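Local coordinates for MerB2 (Bacillus megaterium, PDB 5C17), which probably acts as an organomercurial (alkylmercury) lyase, cleaving carbon-mercury bonds, and binds the mercury(II) ion, at residues 115-119 with 131-136. Sequence-based numbering, arbitrary orientation. Where two conformers were deposited one is given.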
# COMPACT_ATOMS: atom_id res chain seq x y z
N ALA A 115 -14.31 0.93 1.95
CA ALA A 115 -14.45 2.18 2.65
C ALA A 115 -14.29 3.36 1.71
O ALA A 115 -13.33 3.42 0.96
CB ALA A 115 -13.41 2.27 3.75
N ASP A 116 -15.21 4.32 1.78
CA ASP A 116 -14.98 5.59 1.11
C ASP A 116 -13.68 6.20 1.63
O ASP A 116 -13.31 6.00 2.79
CB ASP A 116 -16.11 6.57 1.40
CG ASP A 116 -17.41 6.22 0.70
OD1 ASP A 116 -17.45 5.23 -0.05
OD2 ASP A 116 -18.38 6.97 0.89
N VAL A 117 -12.99 6.95 0.78
CA VAL A 117 -11.78 7.62 1.21
C VAL A 117 -11.69 9.03 0.65
O VAL A 117 -12.28 9.34 -0.39
CB VAL A 117 -10.51 6.83 0.82
CG1 VAL A 117 -10.49 5.47 1.50
CG2 VAL A 117 -10.39 6.69 -0.69
N ASP A 118 -10.95 9.87 1.36
CA ASP A 118 -10.49 11.16 0.86
C ASP A 118 -8.97 11.04 0.87
O ASP A 118 -8.38 10.77 1.91
CB ASP A 118 -10.89 12.33 1.75
CG ASP A 118 -12.39 12.55 1.86
OD1 ASP A 118 -13.18 11.91 1.15
OD2 ASP A 118 -12.79 13.43 2.65
N ILE A 119 -8.36 11.31 -0.27
CA ILE A 119 -6.93 11.19 -0.46
C ILE A 119 -6.33 12.55 -0.74
O ILE A 119 -6.85 13.30 -1.57
CB ILE A 119 -6.62 10.27 -1.70
CG1 ILE A 119 -7.20 8.87 -1.48
CG2 ILE A 119 -5.11 10.23 -2.02
CD1 ILE A 119 -7.41 8.10 -2.75
N GLU A 131 -5.83 15.81 -4.95
CA GLU A 131 -6.96 15.39 -4.13
C GLU A 131 -7.84 14.44 -4.93
O GLU A 131 -8.19 14.73 -6.08
CB GLU A 131 -7.78 16.60 -3.67
CG GLU A 131 -6.96 17.52 -2.77
CD GLU A 131 -7.82 18.46 -1.94
OE1 GLU A 131 -7.30 18.98 -0.94
OE2 GLU A 131 -9.00 18.69 -2.29
N VAL A 132 -8.17 13.31 -4.33
CA VAL A 132 -9.02 12.31 -4.94
C VAL A 132 -9.99 11.83 -3.88
O VAL A 132 -9.58 11.60 -2.74
CB VAL A 132 -8.21 11.09 -5.45
CG1 VAL A 132 -9.14 10.07 -6.08
CG2 VAL A 132 -7.16 11.53 -6.47
N THR A 133 -11.26 11.69 -4.22
CA THR A 133 -12.19 11.04 -3.31
C THR A 133 -12.90 9.90 -4.01
O THR A 133 -13.08 9.89 -5.24
CB THR A 133 -13.24 12.01 -2.71
OG1 THR A 133 -14.07 12.51 -3.74
CG2 THR A 133 -12.56 13.18 -2.00
N VAL A 134 -13.29 8.91 -3.21
CA VAL A 134 -13.99 7.74 -3.69
C VAL A 134 -15.25 7.58 -2.86
O VAL A 134 -15.20 7.65 -1.63
CB VAL A 134 -13.12 6.48 -3.56
CG1 VAL A 134 -13.84 5.27 -4.15
CG2 VAL A 134 -11.76 6.67 -4.26
N ARG A 135 -16.38 7.39 -3.55
CA ARG A 135 -17.68 7.24 -2.92
C ARG A 135 -18.38 6.02 -3.53
O ARG A 135 -18.66 5.98 -4.73
CB ARG A 135 -18.52 8.51 -3.13
CG ARG A 135 -17.94 9.79 -2.56
CD ARG A 135 -17.97 9.80 -1.05
NE ARG A 135 -17.42 11.02 -0.47
CZ ARG A 135 -16.17 11.17 -0.03
NH1 ARG A 135 -15.31 10.16 -0.12
NH2 ARG A 135 -15.78 12.33 0.48
N ASN A 136 -18.65 5.01 -2.69
CA ASN A 136 -19.26 3.76 -3.15
C ASN A 136 -18.54 3.15 -4.35
O ASN A 136 -19.15 2.67 -5.29
CB ASN A 136 -20.74 3.95 -3.48
CG ASN A 136 -21.57 4.07 -2.24
OD1 ASN A 136 -21.06 3.85 -1.14
ND2 ASN A 136 -22.85 4.40 -2.40
O HOH W 1 -19.24 3.15 0.70
O HOH W 2 -20.72 6.64 -0.09
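Val117 and Val134, and two residues further along Ile119 and Val132, face each other across two antiparallel strands and send their side chains to the same buried side. CG2 of Val117 lies 3.8 Å from CG2 of Val134, side by side, while CD1 of Ile119 reaches CB of Val132 at 4.1 Å. Beta-branched residues suit this face: they favour extended backbone and fill the layer between the sheet and helices 103-113 and 194-207. Both are hydrogen-bonded pairs; Ile119 N donates to Val132 O at 2.8 Å, whereas the bond from Val117 N to Val134 O is weak.

The other face is looser and polar. Arg135, bent at chi2 (-70°), folds back over the strands and forms a salt bridge with Asp118 in which NH1 and NH2 share the single oxygen OD1: NH2 meets its syn lone pair at 2.7 Å, and NH1 approaches nearly along the C-O axis. The planes of the two groups lie 28° apart. NH1 also donates to Val134 O from above the carbonyl plane, which fixes the guanidinium further. An asparagine in place of Asp118 would probably deprive the arginine of its salt-bridge partner and weaken the grip of NH1 and NH2 on this position.

At the end of the ladder Asp116 accepts from Asn136 N through OD1 at 2.9 Å. Two waters donate to its carboxylate oxygens and to OD1 of exposed Asn136, one of them only weakly to the latter. Two-faced pairing of this kind, valines and isoleucine on the helix side and Asp118, Thr133 and Arg135 on the other, is common where one side of a sheet packs on helices; here it lies at the open end of the beta hairpin of strands 117-122 and 129-135.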